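Local coordinates for nuclease-like protein (Chaetomium thermophilum, PDB 6GRC) that probably cuts 5' flaps and four-way DNA junctions as a metal-dependent XPG-family nuclease, the chain here being its N-terminal nuclease part with bound DNA, at residues G204-G209 with E263-F268; G111-D116 with F295-T300; G13-L18 with L153-S158; G52-I57 with R311-W316. All coordinates share one frame; numbering follows the deposited sequence.

Contact 1 of 4, residues G204-G209 with E263-F268; sequences GIPGCG and EIPENF. With nucleotides of chain C.
The carbonyl O of Pro-265 is gripped twice: the backbone N of Phe-268 bonds to it at 3.1 Å, closing a type I turn, and NZ of Lys-240 adds a weak bond. Across from this turn, Ile-205 does most of the packing. Its CG1 lies beside the backbone N, anti to the carbonyl carbon (chi1 -64°), which sends CD1 over one face of the Phe-268 ring, 3.8 Å from CZ and offset toward the rim. The same CD1 touches CG1 of Ile-264. The rings of Pro-206 and Pro-265 approach CD to CD at 4.1 Å, and CG of Pro-265 comes within 3.5 Å of Gly-204 O. Ile-205 to Cys-208 form a type II turn, held by Cys-208 N to Ile-205 O at 3.2 Å. This is the Gly-Ile-Pro-Gly turn of what is, by family, the helix-two-turn-helix element with which XPG-type nucleases hold DNA; Gly-207 N bonds to a DNA phosphate, while Gly-207 O lies beside the sugar of DA9 of chain C. The turn connects helix 191-196, where Met-195 touches both Ile-205 and Phe-268, to helix 210-219, and Ile-264 and Phe-268 also rest on helix 233-249.

Contact 2 of 4, residues G111-D116 with F295-T300; sequences GFTAHD and FPPSST
Thr-113, on the edge strand 113-116 of the mixed sheet of the PIN-like nuclease core, meets Phe-295 and Pro-297 of the loop between helices 285-294 and 303-314. Just before the strand, Gly-111 ends helix 104-109 in a Schellman motif, at the positive phi (73°) that favours glycine. The contact is made by van der Waals touches around one hydroxyl. Thr-113 holds OG1 beside its backbone N and CG2 anti to it (chi1 -60°); this turns the oxygen toward the loop, where it lies 3.4 Å from CD of Pro-297, the two side chains slanting across one another. The same OG1 sits in the plane of the Phe-295 ring, at its edge, 3.6 Å from CD1. Phe-295 swings its ring out with CG anti to the backbone N (chi1 176°); the peptide bond that follows is cis, and CB of Pro-296 stands 4.2 Å above the ring plane, over the centre. Beyond the two segments the ring also touches Ile-133, Val-134 and Arg-34. Were Phe-295 an alanine, a gap against Ile-133 and Val-134 would probably open, and Thr-113 and Pro-296 would lose the ring they lean on. Farther along, the loop brushes the helix end: Gly-111 O lies 3.8 Å from CG of Pro-297, and CB of Ser-299, a poorly ordered residue, comes to 3.9 Å from CA of Gly-111.

Contact 3 of 4, residues G13-L18 with L153-S158; sequences GERISL and LRDWSS
NH2 of Arg-15 donates to OG of Ser-157 at 2.8 Å, and NH1 of the same guanidinium donates to the carbonyl O of Asp-155 at 3.1 Å in a nearly straight bond (164°). Both acceptors lie at the edge of the group, close to its plane. The arginine thereby bridges strands of the mixed PIN-type sheet that are not neighbours: 14-17 and 151-157 flank strand 168-173, and their short axes pass 9.2 Å apart. The Arg-15 chain is bent at chi2 (60°), which carries the guanidinium across that intervening strand. NH2 adds a weak bond to Ser-158 O, NH1 reaches Thr-170 OG1 on the middle strand, and NE pairs with Glu-159, so the group is held from several directions and can hardly turn. The Asp-155 carboxylate adds charge attraction alone: OD2 is 3.6 Å from NH1 but well out of the guanidinium plane. Outward from this polar knot, Leu-18 begins helix 18-29 just after the N-cap residue Ser-17, and packs on Trp-156, whose indole also makes a cation-pi pair with Arg-63. The leucine lies at about a right angle to the indole, with CD2 over the face of the five-membered ring, 3.8 Å from its centroid and 3.4 Å from NE1.

Contact 4 of 4, residues G52-I57 with R311-W316; sequences GSNPAI and RETFDW
The backbones come closest where Ser-53 faces Phe-314, CA to CA 4.8 Å, with Asn-54 at positive phi just before one helix and Asp-315 at positive phi just after another. From Asn-54, ND2 donates to the carbonyl O of Thr-313 at 2.6 Å (163° at the hydrogen), in the carbonyl plane and on a lone pair. Asn-54 holds the N-cap position of helix 55-70, yet its amide makes no capping bond there; with CG beside the backbone N (chi1 -63°) it reaches across to a carbonyl near the C-terminal end of helix 303-314. The contact thus sets the start of one helix of the nuclease core against the end of another. Ser-53 OG donates to Asp-315 OD2 at 2.9 Å, on the anti side of the carboxylate and 27° out of its plane. With the hydroxyl of Ser-53 gone, as in an alanine, the Asp-315 carboxylate would lose this bond and is likely to turn more freely. Besides these bonds, CG2 of Ile-57 meets CG2 of Thr-313 at 3.6 Å and the edge of the Phe-314 ring, in its plane, at CE1 (3.7 Å). Phe-314 also sets CD2 3.7 Å above the centre of the Trp-316 ring.

Along the chain the segments open in the order contact 3, contact 4, contact 2; contact 3 then closes, contact 1 opens and closes, and contacts 2 and 4 close last. Contacts 2 and 3 share the mixed sheet, at its two outermost strands, 113-116 and 14-17, with centres 23 Å apart. Contact 4 joins helices 55-70 and 303-314, its centre 24 Å from that of contact 2 and 28 Å from that of contact 3. Contact 1 stands apart, 35 to 50 Å from the other centres, in the helical part that meets the bound DNA. Contacts 2 and 4 therefore bring chain from beyond that part back onto the nuclease core.

Contact 1 of 4, residues G204-G209 with E263-F268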
# COMPACT_ATOMS: atom_id res chain seq x y z
N GLY A 204 -3.00 30.20 5.31
CA GLY A 204 -4.35 29.64 5.22
C GLY A 204 -5.33 30.64 5.82
O GLY A 204 -4.92 31.58 6.51
N ILE A 205 -6.62 30.44 5.56
CA ILE A 205 -7.65 31.37 6.03
C ILE A 205 -8.14 30.93 7.42
O ILE A 205 -8.72 29.86 7.57
CB ILE A 205 -8.83 31.48 5.03
CG1 ILE A 205 -8.34 32.08 3.70
CG2 ILE A 205 -9.93 32.37 5.59
CD1 ILE A 205 -9.19 31.71 2.51
N PRO A 206 -7.89 31.76 8.45
CA PRO A 206 -8.42 31.45 9.77
C PRO A 206 -9.94 31.40 9.73
O PRO A 206 -10.56 32.24 9.10
CB PRO A 206 -7.97 32.64 10.64
CG PRO A 206 -6.92 33.35 9.85
CD PRO A 206 -7.20 33.07 8.41
N GLY A 207 -10.53 30.40 10.38
CA GLY A 207 -11.98 30.27 10.44
C GLY A 207 -12.59 29.57 9.25
O GLY A 207 -13.79 29.28 9.25
N CYS A 208 -11.78 29.28 8.24
CA CYS A 208 -12.24 28.57 7.06
C CYS A 208 -11.81 27.12 7.18
O CYS A 208 -10.61 26.81 7.28
CB CYS A 208 -11.64 29.19 5.79
SG CYS A 208 -12.09 28.37 4.25
N GLY A 209 -12.79 26.25 7.15
CA GLY A 209 -12.58 24.84 7.27
C GLY A 209 -13.00 24.13 6.03
O GLY A 209 -13.11 24.71 4.98
N GLU A 263 -11.57 36.71 7.19
CA GLU A 263 -10.53 37.67 6.80
C GLU A 263 -9.39 36.92 6.13
O GLU A 263 -8.85 35.97 6.69
CB GLU A 263 -10.02 38.45 8.02
CG GLU A 263 -9.98 39.97 7.80
CD GLU A 263 -11.37 40.58 7.63
OE1 GLU A 263 -12.22 40.41 8.54
OE2 GLU A 263 -11.61 41.24 6.58
N ILE A 264 -9.03 37.37 4.92
CA ILE A 264 -8.09 36.65 4.07
C ILE A 264 -6.71 37.32 4.17
O ILE A 264 -6.57 38.48 3.79
CB ILE A 264 -8.55 36.62 2.59
CG1 ILE A 264 -9.88 35.88 2.44
CG2 ILE A 264 -7.51 35.91 1.73
CD1 ILE A 264 -11.09 36.57 3.03
N PRO A 265 -5.69 36.58 4.67
CA PRO A 265 -4.33 37.11 4.75
C PRO A 265 -3.85 37.69 3.43
O PRO A 265 -4.17 37.16 2.37
CB PRO A 265 -3.49 35.88 5.12
CG PRO A 265 -4.43 34.95 5.80
CD PRO A 265 -5.79 35.20 5.20
N GLU A 266 -3.08 38.78 3.50
CA GLU A 266 -2.53 39.43 2.30
C GLU A 266 -1.75 38.44 1.43
O GLU A 266 -1.82 38.48 0.20
CB GLU A 266 -1.61 40.59 2.71
CG GLU A 266 -0.89 41.28 1.56
CD GLU A 266 -1.84 41.87 0.53
OE1 GLU A 266 -2.68 42.71 0.91
OE2 GLU A 266 -1.74 41.48 -0.65
N ASN A 267 -1.02 37.55 2.08
CA ASN A 267 -0.12 36.62 1.42
C ASN A 267 -0.83 35.38 0.81
O ASN A 267 -0.23 34.64 0.03
CB ASN A 267 0.98 36.21 2.41
CG ASN A 267 2.25 35.73 1.73
OD1 ASN A 267 2.44 35.91 0.52
ND2 ASN A 267 3.14 35.13 2.51
N PHE A 268 -2.10 35.14 1.16
CA PHE A 268 -2.94 34.14 0.47
C PHE A 268 -3.34 34.71 -0.89
O PHE A 268 -3.72 35.87 -0.98
CB PHE A 268 -4.20 33.83 1.30
CG PHE A 268 -5.25 33.01 0.56
CD1 PHE A 268 -6.16 33.61 -0.31
CD2 PHE A 268 -5.35 31.63 0.77
CE1 PHE A 268 -7.12 32.86 -0.97
CE2 PHE A 268 -6.32 30.88 0.11
CZ PHE A 268 -7.20 31.50 -0.76
P DA C 9 -16.08 23.98 8.64
OP1 DA C 9 -15.55 24.23 7.28
OP2 DA C 9 -16.34 22.58 9.08
O5' DA C 9 -15.14 24.66 9.74
C5' DA C 9 -15.13 26.09 9.92
C4' DA C 9 -14.22 26.50 11.06
O4' DA C 9 -14.81 26.17 12.33
C3' DA C 9 -12.84 25.84 11.08
O3' DA C 9 -11.94 26.77 11.67
C2' DA C 9 -13.06 24.62 11.95
C1' DA C 9 -14.08 25.11 12.96
N9 DA C 9 -15.06 24.13 13.43
C8 DA C 9 -15.71 23.14 12.73
N7 DA C 9 -16.57 22.46 13.45
C5 DA C 9 -16.49 23.05 14.71
C6 DA C 9 -17.15 22.80 15.92
N6 DA C 9 -18.06 21.83 16.07
N1 DA C 9 -16.85 23.58 16.98
C2 DA C 9 -15.93 24.55 16.82
N3 DA C 9 -15.24 24.88 15.73
C4 DA C 9 -15.57 24.09 14.70

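Contact 2 of 4, residues G111-D116 with F295-T300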
# COMPACT_ATOMS: atom_id res chain seq x y z
N GLY A 111 13.74 -10.12 -1.00
CA GLY A 111 13.67 -9.87 -2.44
C GLY A 111 12.76 -8.70 -2.84
O GLY A 111 12.40 -8.58 -4.01
N PHE A 112 12.41 -7.83 -1.89
CA PHE A 112 11.59 -6.65 -2.16
C PHE A 112 12.49 -5.47 -2.48
O PHE A 112 13.69 -5.60 -2.47
CB PHE A 112 10.70 -6.31 -0.98
CG PHE A 112 9.72 -7.39 -0.61
CD1 PHE A 112 9.23 -8.29 -1.56
CD2 PHE A 112 9.24 -7.48 0.69
CE1 PHE A 112 8.31 -9.26 -1.20
CE2 PHE A 112 8.32 -8.45 1.05
CZ PHE A 112 7.84 -9.33 0.10
N THR A 113 11.90 -4.34 -2.80
CA THR A 113 12.65 -3.17 -3.27
C THR A 113 12.49 -2.02 -2.28
O THR A 113 11.41 -1.79 -1.73
CB THR A 113 12.18 -2.74 -4.67
OG1 THR A 113 12.39 -3.82 -5.58
CG2 THR A 113 12.93 -1.52 -5.17
N ALA A 114 13.59 -1.35 -2.03
CA ALA A 114 13.61 -0.18 -1.18
C ALA A 114 13.99 1.00 -2.06
O ALA A 114 14.91 0.91 -2.86
CB ALA A 114 14.63 -0.36 -0.08
N HIS A 115 13.29 2.10 -1.88
CA HIS A 115 13.51 3.27 -2.70
C HIS A 115 13.45 4.52 -1.81
O HIS A 115 12.56 4.67 -0.99
CB HIS A 115 12.43 3.27 -3.80
CG HIS A 115 12.39 4.52 -4.62
ND1 HIS A 115 13.42 4.90 -5.44
CD2 HIS A 115 11.41 5.44 -4.79
CE1 HIS A 115 13.09 6.02 -6.07
NE2 HIS A 115 11.88 6.37 -5.68
N ASP A 116 14.43 5.40 -1.98
CA ASP A 116 14.48 6.65 -1.26
C ASP A 116 13.95 7.76 -2.12
O ASP A 116 14.52 8.07 -3.14
CB ASP A 116 15.91 6.97 -0.85
CG ASP A 116 16.45 5.98 0.14
OD1 ASP A 116 16.28 6.18 1.36
OD2 ASP A 116 17.04 4.98 -0.32
N PHE A 295 12.55 -2.42 -11.79
CA PHE A 295 11.48 -2.80 -10.90
C PHE A 295 10.33 -3.35 -11.71
O PHE A 295 9.88 -2.67 -12.64
CB PHE A 295 10.97 -1.62 -10.07
CG PHE A 295 9.79 -1.98 -9.22
CD1 PHE A 295 9.98 -2.67 -8.03
CD2 PHE A 295 8.49 -1.70 -9.64
CE1 PHE A 295 8.90 -3.04 -7.26
CE2 PHE A 295 7.40 -2.06 -8.87
CZ PHE A 295 7.60 -2.74 -7.68
N PRO A 296 9.81 -4.54 -11.37
CA PRO A 296 10.23 -5.34 -10.20
C PRO A 296 11.54 -6.11 -10.44
O PRO A 296 11.86 -6.41 -11.57
CB PRO A 296 9.07 -6.31 -9.99
CG PRO A 296 8.35 -6.37 -11.29
CD PRO A 296 8.56 -5.05 -11.97
N PRO A 297 12.27 -6.36 -9.37
CA PRO A 297 13.54 -7.03 -9.51
C PRO A 297 13.32 -8.49 -9.67
O PRO A 297 12.29 -9.02 -9.36
CB PRO A 297 14.20 -6.74 -8.18
CG PRO A 297 13.08 -6.70 -7.24
CD PRO A 297 11.90 -6.17 -7.97
N SER A 298 14.36 -9.16 -10.12
CA SER A 298 14.29 -10.59 -10.31
C SER A 298 14.99 -11.16 -9.12
O SER A 298 16.06 -11.70 -9.21
CB SER A 298 15.01 -11.00 -11.60
OG SER A 298 16.30 -10.43 -11.68
N SER A 299 14.36 -11.02 -7.98
CA SER A 299 14.99 -11.49 -6.82
C SER A 299 14.16 -12.49 -6.12
O SER A 299 12.94 -12.45 -6.10
CB SER A 299 15.35 -10.35 -5.88
OG SER A 299 16.44 -10.76 -5.07
N THR A 300 14.90 -13.41 -5.56
CA THR A 300 14.36 -14.46 -4.80
C THR A 300 14.68 -14.17 -3.34
O THR A 300 15.50 -13.33 -3.01
CB THR A 300 14.97 -15.78 -5.28
OG1 THR A 300 16.39 -15.74 -5.13
CG2 THR A 300 14.63 -16.00 -6.72

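Contact 3 of 4, residues G13-L18 with L153-S158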
# COMPACT_ATOMS: atom_id res chain seq x y z
N GLY A 13 -14.41 5.22 1.98
CA GLY A 13 -13.71 4.32 1.05
C GLY A 13 -14.29 2.92 0.98
O GLY A 13 -15.11 2.54 1.80
N GLU A 14 -13.86 2.13 -0.00
CA GLU A 14 -14.27 0.74 -0.12
C GLU A 14 -13.32 -0.16 0.67
O GLU A 14 -12.10 -0.16 0.44
CB GLU A 14 -14.26 0.30 -1.57
CG GLU A 14 -14.74 -1.13 -1.78
CD GLU A 14 -14.58 -1.61 -3.22
OE1 GLU A 14 -14.05 -0.86 -4.06
OE2 GLU A 14 -14.99 -2.75 -3.51
N ARG A 15 -13.84 -1.08 1.03
CA ARG A 15 -13.08 -1.68 2.10
C ARG A 15 -12.60 -2.98 1.53
O ARG A 15 -13.32 -3.66 0.86
CB ARG A 15 -13.90 -1.95 3.34
CG ARG A 15 -13.11 -2.60 4.45
CD ARG A 15 -11.94 -1.78 4.92
NE ARG A 15 -11.29 -2.47 6.01
CZ ARG A 15 -10.08 -2.23 6.45
NH1 ARG A 15 -9.33 -1.31 5.90
NH2 ARG A 15 -9.62 -2.92 7.47
N ILE A 16 -11.77 -3.69 1.31
CA ILE A 16 -11.55 -4.78 0.37
C ILE A 16 -10.34 -5.61 0.74
O ILE A 16 -9.36 -5.09 1.28
CB ILE A 16 -11.40 -4.24 -1.05
CG1 ILE A 16 -11.46 -5.37 -2.08
CG2 ILE A 16 -10.10 -3.45 -1.20
CD1 ILE A 16 -11.54 -4.86 -3.49
N SER A 17 -10.39 -6.88 0.43
CA SER A 17 -9.33 -7.80 0.74
C SER A 17 -8.14 -7.61 -0.17
O SER A 17 -8.29 -7.54 -1.34
CB SER A 17 -9.90 -9.20 0.59
OG SER A 17 -8.96 -10.11 0.15
N LEU A 18 -6.96 -7.52 0.40
CA LEU A 18 -5.75 -7.36 -0.38
C LEU A 18 -5.58 -8.53 -1.35
O LEU A 18 -5.16 -8.37 -2.50
CB LEU A 18 -4.55 -7.23 0.57
CG LEU A 18 -3.27 -6.54 0.10
CD1 LEU A 18 -3.55 -5.43 -0.89
CD2 LEU A 18 -2.52 -6.02 1.31
N LEU A 153 -4.61 3.23 -1.23
CA LEU A 153 -5.03 2.31 -0.17
C LEU A 153 -4.51 2.81 1.18
O LEU A 153 -3.41 3.39 1.28
CB LEU A 153 -4.49 0.90 -0.42
CG LEU A 153 -4.52 0.38 -1.87
CD1 LEU A 153 -3.91 -1.01 -1.98
CD2 LEU A 153 -5.94 0.39 -2.42
N ARG A 154 -5.31 2.58 2.22
CA ARG A 154 -4.89 2.91 3.58
C ARG A 154 -5.41 1.87 4.57
O ARG A 154 -6.32 1.10 4.27
CB ARG A 154 -5.39 4.30 3.97
CG ARG A 154 -6.90 4.44 4.00
CD ARG A 154 -7.33 5.82 4.40
NE ARG A 154 -8.79 5.91 4.46
CZ ARG A 154 -9.52 6.03 5.57
NH1 ARG A 154 -8.96 6.07 6.77
NH2 ARG A 154 -10.85 6.11 5.47
N ASP A 155 -4.80 1.84 5.76
CA ASP A 155 -5.32 1.07 6.88
C ASP A 155 -5.30 -0.42 6.55
O ASP A 155 -6.33 -1.09 6.53
CB ASP A 155 -6.72 1.57 7.27
CG ASP A 155 -7.27 0.88 8.49
OD1 ASP A 155 -6.49 0.38 9.33
OD2 ASP A 155 -8.51 0.85 8.62
N TRP A 156 -4.11 -0.93 6.28
CA TRP A 156 -3.91 -2.35 6.07
C TRP A 156 -4.10 -3.02 7.41
O TRP A 156 -3.26 -2.91 8.29
CB TRP A 156 -2.51 -2.59 5.51
CG TRP A 156 -2.19 -4.01 5.19
CD1 TRP A 156 -3.07 -5.04 5.03
CD2 TRP A 156 -0.90 -4.54 4.94
NE1 TRP A 156 -2.39 -6.20 4.72
CE2 TRP A 156 -1.05 -5.91 4.66
CE3 TRP A 156 0.39 -3.99 4.92
CZ2 TRP A 156 0.03 -6.75 4.38
CZ3 TRP A 156 1.48 -4.82 4.64
CH2 TRP A 156 1.28 -6.19 4.37
N SER A 157 -5.23 -3.70 7.58
CA SER A 157 -5.63 -4.17 8.91
C SER A 157 -6.71 -5.25 8.82
O SER A 157 -7.24 -5.54 7.75
CB SER A 157 -6.17 -2.98 9.73
OG SER A 157 -7.40 -2.51 9.17
N SER A 158 -7.04 -5.82 9.98
CA SER A 158 -8.10 -6.82 10.10
C SER A 158 -9.49 -6.22 9.91
O SER A 158 -9.68 -5.01 9.99
CB SER A 158 -8.04 -7.49 11.47
OG SER A 158 -8.28 -6.55 12.51

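Contact 4 of 4, residues G52-I57 with R311-W316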
# COMPACT_ATOMS: atom_id res chain seq x y z
N GLY A 52 9.63 -10.97 23.55
CA GLY A 52 10.79 -11.39 22.80
C GLY A 52 11.70 -10.22 22.46
O GLY A 52 11.73 -9.20 23.17
N SER A 53 12.43 -10.38 21.36
CA SER A 53 13.44 -9.42 20.96
C SER A 53 12.97 -8.73 19.70
O SER A 53 12.51 -9.39 18.76
CB SER A 53 14.76 -10.13 20.72
OG SER A 53 15.06 -10.95 21.84
N ASN A 54 13.08 -7.41 19.71
CA ASN A 54 12.75 -6.56 18.59
C ASN A 54 11.35 -6.81 18.02
O ASN A 54 11.19 -7.09 16.83
CB ASN A 54 13.82 -6.73 17.52
CG ASN A 54 15.17 -6.28 18.01
OD1 ASN A 54 15.39 -5.10 18.20
ND2 ASN A 54 16.08 -7.21 18.22
N PRO A 55 10.32 -6.68 18.88
CA PRO A 55 8.95 -6.98 18.47
C PRO A 55 8.41 -6.09 17.36
O PRO A 55 7.60 -6.55 16.58
CB PRO A 55 8.13 -6.84 19.76
CG PRO A 55 8.98 -6.10 20.71
CD PRO A 55 10.40 -6.37 20.32
N ALA A 56 8.89 -4.85 17.24
CA ALA A 56 8.51 -3.98 16.12
C ALA A 56 9.00 -4.47 14.75
O ALA A 56 8.22 -4.46 13.79
CB ALA A 56 8.98 -2.55 16.37
N ILE A 57 10.27 -4.86 14.64
CA ILE A 57 10.82 -5.35 13.34
C ILE A 57 10.29 -6.79 13.07
O ILE A 57 10.14 -7.20 11.91
CB ILE A 57 12.38 -5.22 13.25
CG1 ILE A 57 12.91 -5.55 11.85
CG2 ILE A 57 13.10 -6.15 14.19
CD1 ILE A 57 12.70 -4.45 10.84
N ARG A 311 18.11 -15.15 13.69
CA ARG A 311 18.99 -15.50 14.80
C ARG A 311 19.46 -14.25 15.55
O ARG A 311 19.27 -14.13 16.76
CB ARG A 311 20.20 -16.30 14.29
CG ARG A 311 21.34 -16.47 15.31
CD ARG A 311 22.52 -17.22 14.73
NE ARG A 311 22.12 -18.57 14.36
CZ ARG A 311 22.02 -19.06 13.12
NH1 ARG A 311 22.33 -18.32 12.06
NH2 ARG A 311 21.63 -20.32 12.94
N GLU A 312 20.04 -13.31 14.82
CA GLU A 312 20.61 -12.11 15.40
C GLU A 312 19.55 -11.18 16.01
O GLU A 312 19.76 -10.62 17.08
CB GLU A 312 21.48 -11.39 14.34
CG GLU A 312 21.83 -9.92 14.59
CD GLU A 312 23.05 -9.67 15.48
OE1 GLU A 312 23.65 -10.64 16.02
OE2 GLU A 312 23.42 -8.47 15.61
N THR A 313 18.40 -11.04 15.35
CA THR A 313 17.43 -10.00 15.68
C THR A 313 16.27 -10.44 16.59
O THR A 313 15.80 -9.68 17.42
CB THR A 313 16.85 -9.42 14.39
OG1 THR A 313 17.92 -9.17 13.48
CG2 THR A 313 16.09 -8.11 14.65
N PHE A 314 15.80 -11.68 16.42
CA PHE A 314 14.69 -12.21 17.21
C PHE A 314 15.14 -13.28 18.19
O PHE A 314 14.30 -13.85 18.89
CB PHE A 314 13.64 -12.87 16.30
CG PHE A 314 13.18 -12.01 15.17
CD1 PHE A 314 13.11 -10.62 15.29
CD2 PHE A 314 12.77 -12.60 14.00
CE1 PHE A 314 12.67 -9.84 14.24
CE2 PHE A 314 12.31 -11.81 12.96
CZ PHE A 314 12.25 -10.43 13.08
N ASP A 315 16.43 -13.55 18.23
CA ASP A 315 16.95 -14.69 18.97
C ASP A 315 16.29 -16.02 18.58
O ASP A 315 16.13 -16.89 19.40
CB ASP A 315 16.80 -14.46 20.48
CG ASP A 315 17.83 -13.52 21.02
OD1 ASP A 315 19.02 -13.68 20.69
OD2 ASP A 315 17.45 -12.62 21.80
N TRP A 316 15.89 -16.19 17.32
CA TRP A 316 15.50 -17.52 16.88
C TRP A 316 16.78 -18.34 16.69
O TRP A 316 17.29 -18.49 15.59
CB TRP A 316 14.67 -17.45 15.61
CG TRP A 316 13.36 -16.75 15.77
CD1 TRP A 316 12.82 -16.26 16.94
CD2 TRP A 316 12.42 -16.46 14.74
NE1 TRP A 316 11.60 -15.68 16.68
CE2 TRP A 316 11.33 -15.79 15.34
CE3 TRP A 316 12.38 -16.71 13.37
CZ2 TRP A 316 10.22 -15.36 14.62
CZ3 TRP A 316 11.28 -16.28 12.64
CH2 TRP A 316 10.21 -15.62 13.27